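Local coordinates for glycosyl transferase family 8 (Streptococcus pneumoniae, PDB 5GVV), which transfers galactose from UDP-galactose to the terminal glucose of the already glycosylated serine-rich repeat protein PsrP, at residues Y91-L105 against V145-R159. Numbering follows the deposited sequence.
Sequences YFIPDFVTEDKVLYL and VLLINNKKWGSETIR
V102 and Y104 pair with I148 and L146 where strands 101-105 and 145-149 run antiparallel, their axes 4.6 Å apart at closest and 161° between directions. Each pair makes two backbone hydrogen bonds; the shortest runs from I148 N to V102 O, 2.7 Å. L103 with L147 and L105 with V145 are non-hydrogen-bonded pairs. V102, Y104, L146 and I148 share one face of the sheet. There CD1 of I148 lies 3.8 Å from Y104 CB and meets I93 CD1 tip to tip at 3.7 Å. On the other face, L103 CD1 and L105 CD2 both touch V145 CG1. The strands are central in the mixed sheet of a GT-A fold. Strand 101-105 leads into the DxD motif, D106 and D108, which binds manganese, and Y104 OH is hydrogen-bonded to D106 OD1. Beyond the strands, N150 grips the loop leading into strand 101-105. With CG anti to the backbone N (chi1 -162°), the amide reaches the loop, where ND2 meets two carbonyls. The bond from N150 ND2 to E99 O is 2.9 Å and in the amide plane; that to V97 O is weak. N150 OD1 is buried against P94 and has no polar partner. P94 also packs on W153 CB, while I148 CG2 and I158 CG2 lie over opposite faces of the indole, both toward its rim. Farther out, R159 NE makes a bent salt bridge, 3.0 Å, to the syn lone pair of D95 OD2, which is tilted from the guanidinium plane. R159 CG and CD rest against F92 CD1.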
loop_
_atom_site.group_PDB
_atom_site.type_symbol
_atom_site.label_atom_id
_atom_site.label_comp_id
_atom_site.label_asym_id
_atom_site.label_seq_id
_atom_site.Cartn_x
_atom_site.Cartn_y
_atom_site.Cartn_z
ATOM N N TYR A 91 -6.236 -6.783 22.536
ATOM C CA TYR A 91 -6.529 -6.726 23.965
ATOM C C TYR A 91 -7.479 -5.566 24.289
ATOM O O TYR A 91 -8.341 -5.684 25.166
ATOM C CB TYR A 91 -5.239 -6.558 24.781
ATOM C CG TYR A 91 -4.272 -7.728 24.748
ATOM C CD1 TYR A 91 -4.619 -8.936 24.157
ATOM C CD2 TYR A 91 -3.009 -7.624 25.326
ATOM C CE1 TYR A 91 -3.735 -10.004 24.130
ATOM C CE2 TYR A 91 -2.118 -8.685 25.301
ATOM C CZ TYR A 91 -2.489 -9.874 24.704
ATOM O OH TYR A 91 -1.611 -10.937 24.680
ATOM N N PHE A 92 -7.323 -4.453 23.571
ATOM C CA PHE A 92 -8.047 -3.216 23.888
ATOM C C PHE A 92 -9.414 -3.115 23.215
ATOM O O PHE A 92 -10.039 -2.056 23.228
ATOM C CB PHE A 92 -7.205 -1.993 23.509
ATOM C CG PHE A 92 -5.871 -1.936 24.200
ATOM C CD1 PHE A 92 -5.758 -1.386 25.469
ATOM C CD2 PHE A 92 -4.731 -2.431 23.578
ATOM C CE1 PHE A 92 -4.530 -1.329 26.111
ATOM C CE2 PHE A 92 -3.499 -2.377 24.210
ATOM C CZ PHE A 92 -3.397 -1.823 25.477
ATOM N N ILE A 93 -9.876 -4.214 22.630
ATOM C CA ILE A 93 -11.179 -4.235 21.960
ATOM C C ILE A 93 -12.344 -3.671 22.794
ATOM O O ILE A 93 -13.066 -2.791 22.319
ATOM C CB ILE A 93 -11.512 -5.641 21.384
ATOM C CG1 ILE A 93 -10.697 -5.897 20.111
ATOM C CG2 ILE A 93 -12.993 -5.765 21.072
ATOM C CD1 ILE A 93 -10.771 -7.332 19.599
ATOM N N PRO A 94 -12.522 -4.145 24.044
ATOM C CA PRO A 94 -13.692 -3.641 24.776
ATOM C C PRO A 94 -13.566 -2.183 25.218
ATOM O O PRO A 94 -14.506 -1.645 25.805
ATOM C CB PRO A 94 -13.764 -4.568 26.000
ATOM C CG PRO A 94 -12.364 -5.004 26.223
ATOM C CD PRO A 94 -11.758 -5.124 24.843
ATOM N N ASP A 95 -12.435 -1.546 24.931
ATOM C CA ASP A 95 -12.265 -0.131 25.239
ATOM C C ASP A 95 -12.834 0.765 24.134
ATOM O O ASP A 95 -12.998 1.973 24.330
ATOM C CB ASP A 95 -10.787 0.198 25.484
ATOM C CG ASP A 95 -10.265 -0.381 26.787
ATOM O OD1 ASP A 95 -11.049 -0.463 27.757
ATOM O OD2 ASP A 95 -9.072 -0.754 26.845
ATOM N N PHE A 96 -13.141 0.171 22.981
ATOM C CA PHE A 96 -13.648 0.928 21.839
ATOM C C PHE A 96 -15.026 0.479 21.363
ATOM O O PHE A 96 -15.862 1.306 20.995
ATOM C CB PHE A 96 -12.672 0.836 20.661
ATOM C CG PHE A 96 -11.331 1.458 20.927
ATOM C CD1 PHE A 96 -10.257 0.669 21.325
ATOM C CD2 PHE A 96 -11.139 2.828 20.777
ATOM C CE1 PHE A 96 -9.014 1.232 21.570
ATOM C CE2 PHE A 96 -9.897 3.398 21.017
ATOM C CZ PHE A 96 -8.834 2.597 21.416
ATOM N N VAL A 97 -15.253 -0.833 21.346
ATOM C CA VAL A 97 -16.481 -1.394 20.787
ATOM C C VAL A 97 -17.653 -1.268 21.760
ATOM O O VAL A 97 -17.533 -1.630 22.929
ATOM C CB VAL A 97 -16.281 -2.874 20.392
ATOM C CG1 VAL A 97 -17.522 -3.421 19.706
ATOM C CG2 VAL A 97 -15.066 -3.008 19.476
ATOM N N THR A 98 -18.785 -0.761 21.273
ATOM C CA THR A 98 -19.945 -0.499 22.127
ATOM C C THR A 98 -20.967 -1.626 22.043
ATOM O O THR A 98 -21.882 -1.710 22.866
ATOM C CB THR A 98 -20.640 0.826 21.746
ATOM O OG1 THR A 98 -21.199 0.717 20.429
ATOM C CG2 THR A 98 -19.646 1.972 21.770
ATOM N N GLU A 99 -20.810 -2.494 21.048
ATOM C CA GLU A 99 -21.732 -3.612 20.875
ATOM C C GLU A 99 -21.414 -4.750 21.843
ATOM O O GLU A 99 -20.263 -4.927 22.254
ATOM C CB GLU A 99 -21.722 -4.115 19.429
ATOM C CG GLU A 99 -22.387 -3.170 18.424
ATOM C CD GLU A 99 -21.540 -1.955 18.079
ATOM O OE1 GLU A 99 -20.327 -1.949 18.376
ATOM O OE2 GLU A 99 -22.094 -1.000 17.498
ATOM N N ASP A 100 -22.435 -5.516 22.216
ATOM C CA ASP A 100 -22.240 -6.615 23.154
ATOM C C ASP A 100 -21.509 -7.792 22.495
ATOM O O ASP A 100 -20.838 -8.578 23.174
ATOM C CB ASP A 100 -23.577 -7.061 23.754
ATOM C CG ASP A 100 -24.270 -5.952 24.534
ATOM O OD1 ASP A 100 -23.573 -5.049 25.052
ATOM O OD2 ASP A 100 -25.518 -5.985 24.626
ATOM N N LYS A 101 -21.632 -7.904 21.173
ATOM C CA LYS A 101 -20.910 -8.935 20.420
ATOM C C LYS A 101 -20.197 -8.341 19.206
ATOM O O LYS A 101 -20.726 -7.443 18.541
ATOM C CB LYS A 101 -21.846 -10.071 19.990
ATOM C CG LYS A 101 -21.166 -11.160 19.164
ATOM C CD LYS A 101 -22.015 -12.422 19.045
ATOM C CE LYS A 101 -23.355 -12.159 18.379
ATOM N NZ LYS A 101 -24.040 -13.433 17.996
ATOM N N VAL A 102 -18.990 -8.833 18.934
ATOM C CA VAL A 102 -18.193 -8.330 17.821
ATOM C C VAL A 102 -17.280 -9.427 17.255
ATOM O O VAL A 102 -16.830 -10.316 17.985
ATOM C CB VAL A 102 -17.381 -7.075 18.244
ATOM C CG1 VAL A 102 -16.433 -7.401 19.383
ATOM C CG2 VAL A 102 -16.627 -6.475 17.058
ATOM N N LEU A 103 -17.035 -9.383 15.950
ATOM C CA LEU A 103 -16.124 -10.330 15.310
ATOM C C LEU A 103 -14.761 -9.690 15.065
ATOM O O LEU A 103 -14.645 -8.772 14.245
ATOM C CB LEU A 103 -16.701 -10.803 13.976
ATOM C CG LEU A 103 -15.792 -11.713 13.145
ATOM C CD1 LEU A 103 -15.548 -13.034 13.878
ATOM C CD2 LEU A 103 -16.386 -11.958 11.769
ATOM N N TYR A 104 -13.734 -10.158 15.772
ATOM C CA TYR A 104 -12.369 -9.725 15.471
ATOM C C TYR A 104 -11.781 -10.517 14.303
ATOM O O TYR A 104 -11.972 -11.732 14.206
ATOM C CB TYR A 104 -11.438 -9.843 16.689
ATOM C CG TYR A 104 -9.989 -9.717 16.281
ATOM C CD1 TYR A 104 -9.418 -8.469 16.059
ATOM C CD2 TYR A 104 -9.204 -10.846 16.060
ATOM C CE1 TYR A 104 -8.098 -8.346 15.651
ATOM C CE2 TYR A 104 -7.887 -10.734 15.650
ATOM C CZ TYR A 104 -7.340 -9.482 15.448
ATOM O OH TYR A 104 -6.025 -9.372 15.041
ATOM N N LEU A 105 -11.057 -9.834 13.424
ATOM C CA LEU A 105 -10.369 -10.523 12.334
ATOM C C LEU A 105 -8.926 -10.059 12.194
ATOM O O LEU A 105 -8.644 -8.858 12.246
ATOM C CB LEU A 105 -11.094 -10.302 11.003
ATOM C CG LEU A 105 -12.539 -10.774 10.858
ATOM C CD1 LEU A 105 -13.142 -10.279 9.552
ATOM C CD2 LEU A 105 -12.634 -12.284 10.937
ATOM N N VAL A 145 -9.385 -15.262 14.258
ATOM C CA VAL A 145 -10.816 -15.048 14.058
ATOM C C VAL A 145 -11.527 -15.295 15.380
ATOM O O VAL A 145 -11.611 -16.436 15.844
ATOM C CB VAL A 145 -11.408 -16.003 13.000
ATOM C CG1 VAL A 145 -12.924 -15.808 12.900
ATOM C CG2 VAL A 145 -10.746 -15.799 11.645
ATOM N N LEU A 146 -12.028 -14.231 15.995
ATOM C CA LEU A 146 -12.652 -14.356 17.304
ATOM C C LEU A 146 -14.035 -13.734 17.316
ATOM O O LEU A 146 -14.179 -12.520 17.129
ATOM C CB LEU A 146 -11.779 -13.703 18.379
ATOM C CG LEU A 146 -10.391 -14.308 18.563
ATOM C CD1 LEU A 146 -9.576 -13.508 19.553
ATOM C CD2 LEU A 146 -10.507 -15.744 19.027
ATOM N N LEU A 147 -15.056 -14.566 17.515
ATOM C CA LEU A 147 -16.380 -14.049 17.814
ATOM C C LEU A 147 -16.396 -13.746 19.303
ATOM O O LEU A 147 -16.342 -14.659 20.127
ATOM C CB LEU A 147 -17.466 -15.061 17.457
ATOM C CG LEU A 147 -18.873 -14.476 17.571
ATOM C CD1 LEU A 147 -18.955 -13.158 16.816
ATOM C CD2 LEU A 147 -19.910 -15.445 17.055
ATOM N N ILE A 148 -16.470 -12.465 19.648
ATOM C CA ILE A 148 -16.190 -12.022 21.011
ATOM C C ILE A 148 -17.430 -11.560 21.784
ATOM O O ILE A 148 -18.224 -10.762 21.285
ATOM C CB ILE A 148 -15.135 -10.896 20.996
ATOM C CG1 ILE A 148 -13.785 -11.451 20.530
ATOM C CG2 ILE A 148 -15.001 -10.248 22.366
ATOM C CD1 ILE A 148 -12.732 -10.391 20.235
ATOM N N ASN A 149 -17.588 -12.081 22.998
ATOM C CA ASN A 149 -18.606 -11.596 23.922
ATOM C C ASN A 149 -18.093 -10.305 24.558
ATOM O O ASN A 149 -17.560 -10.322 25.666
ATOM C CB ASN A 149 -18.877 -12.657 24.993
ATOM C CG ASN A 149 -20.081 -12.333 25.865
ATOM O OD1 ASN A 149 -20.468 -11.173 26.022
ATOM N ND2 ASN A 149 -20.673 -13.369 26.449
ATOM N N ASN A 150 -18.249 -9.191 23.848
ATOM C CA ASN A 150 -17.669 -7.915 24.268
ATOM C C ASN A 150 -18.142 -7.417 25.639
ATOM O O ASN A 150 -17.374 -6.800 26.383
ATOM C CB ASN A 150 -17.918 -6.841 23.209
ATOM C CG ASN A 150 -16.997 -5.646 23.371
ATOM O OD1 ASN A 150 -15.840 -5.801 23.751
ATOM N ND2 ASN A 150 -17.508 -4.450 23.097
ATOM N N LYS A 151 -19.400 -7.679 25.969
ATOM C CA LYS A 151 -19.947 -7.260 27.257
ATOM C C LYS A 151 -19.201 -7.942 28.403
ATOM O O LYS A 151 -18.789 -7.288 29.368
ATOM C CB LYS A 151 -21.441 -7.575 27.325
ATOM C CG LYS A 151 -22.135 -7.045 28.578
ATOM C CD LYS A 151 -23.561 -7.579 28.683
ATOM C CE LYS A 151 -23.943 -7.879 30.130
ATOM N NZ LYS A 151 -25.243 -8.607 30.243
ATOM N N LYS A 152 -19.022 -9.254 28.277
ATOM C CA LYS A 152 -18.301 -10.045 29.271
ATOM C C LYS A 152 -16.844 -9.604 29.411
ATOM O O LYS A 152 -16.310 -9.544 30.521
ATOM C CB LYS A 152 -18.352 -11.529 28.903
ATOM C CG LYS A 152 -19.628 -12.249 29.310
ATOM C CD LYS A 152 -19.378 -13.155 30.507
ATOM C CE LYS A 152 -18.110 -13.976 30.322
ATOM N NZ LYS A 152 -17.846 -14.898 31.468
ATOM N N TRP A 153 -16.209 -9.314 28.277
ATOM C CA TRP A 153 -14.844 -8.793 28.250
ATOM C C TRP A 153 -14.734 -7.477 29.020
ATOM O O TRP A 153 -13.693 -7.178 29.615
ATOM C CB TRP A 153 -14.384 -8.589 26.805
ATOM C CG TRP A 153 -14.002 -9.859 26.098
ATOM C CD1 TRP A 153 -14.719 -11.020 26.049
ATOM C CD2 TRP A 153 -12.820 -10.087 25.321
ATOM N NE1 TRP A 153 -14.047 -11.960 25.300
ATOM C CE2 TRP A 153 -12.878 -11.409 24.841
ATOM C CE3 TRP A 153 -11.712 -9.302 24.989
ATOM C CZ2 TRP A 153 -11.875 -11.961 24.042
ATOM C CZ3 TRP A 153 -10.715 -9.854 24.200
ATOM C CH2 TRP A 153 -10.804 -11.167 23.737
ATOM N N GLY A 154 -15.810 -6.693 29.005
ATOM C CA GLY A 154 -15.842 -5.430 29.721
ATOM C C GLY A 154 -15.906 -5.607 31.227
ATOM O O GLY A 154 -15.135 -4.990 31.964
ATOM N N SER A 155 -16.820 -6.459 31.684
ATOM C CA SER A 155 -17.064 -6.646 33.113
ATOM C C SER A 155 -16.002 -7.489 33.812
ATOM O O SER A 155 -15.667 -7.234 34.970
ATOM C CB SER A 155 -18.450 -7.249 33.346
ATOM O OG SER A 155 -18.981 -7.798 32.154
ATOM N N GLU A 156 -15.475 -8.488 33.115
ATOM C CA GLU A 156 -14.468 -9.365 33.699
ATOM C C GLU A 156 -13.080 -8.729 33.623
ATOM O O GLU A 156 -12.092 -9.350 34.010
ATOM C CB GLU A 156 -14.469 -10.721 32.988
ATOM C CG GLU A 156 -14.202 -11.916 33.894
ATOM C CD GLU A 156 -15.327 -12.156 34.879
ATOM O OE1 GLU A 156 -16.444 -12.507 34.437
ATOM O OE2 GLU A 156 -15.097 -11.983 36.095
ATOM N N THR A 157 -13.015 -7.487 33.143
ATOM C CA THR A 157 -11.747 -6.764 32.953
ATOM C C THR A 157 -10.675 -7.588 32.231
ATOM O O THR A 157 -9.538 -7.697 32.693
ATOM C CB THR A 157 -11.168 -6.192 34.281
ATOM O OG1 THR A 157 -11.518 -7.037 35.386
ATOM C CG2 THR A 157 -11.701 -4.790 34.538
ATOM N N ILE A 158 -11.049 -8.152 31.088
ATOM C CA ILE A 158 -10.167 -9.049 30.347
ATOM C C ILE A 158 -8.941 -8.336 29.772
ATOM O O ILE A 158 -7.852 -8.918 29.708
ATOM C CB ILE A 158 -10.936 -9.781 29.224
ATOM C CG1 ILE A 158 -12.101 -10.578 29.818
ATOM C CG2 ILE A 158 -10.013 -10.704 28.443
ATOM C CD1 ILE A 158 -11.662 -11.628 30.823
ATOM N N ARG A 159 -9.118 -7.079 29.364
ATOM C CA ARG A 159 -8.012 -6.296 28.807
ATOM C C ARG A 159 -6.843 -6.221 29.783
ATOM O O ARG A 159 -5.696 -6.484 29.415
ATOM C CB ARG A 159 -8.472 -4.887 28.412
ATOM C CG ARG A 159 -7.356 -3.989 27.855
ATOM C CD ARG A 159 -6.904 -2.954 28.882
ATOM N NE ARG A 159 -8.009 -2.092 29.289
ATOM C CZ ARG A 159 -8.052 -1.416 30.433
ATOM N NH1 ARG A 159 -7.048 -1.501 31.295
ATOM N NH2 ARG A 159 -9.102 -0.656 30.719
HETATM O O HOH W 1 -22.267 -11.047 24.193
#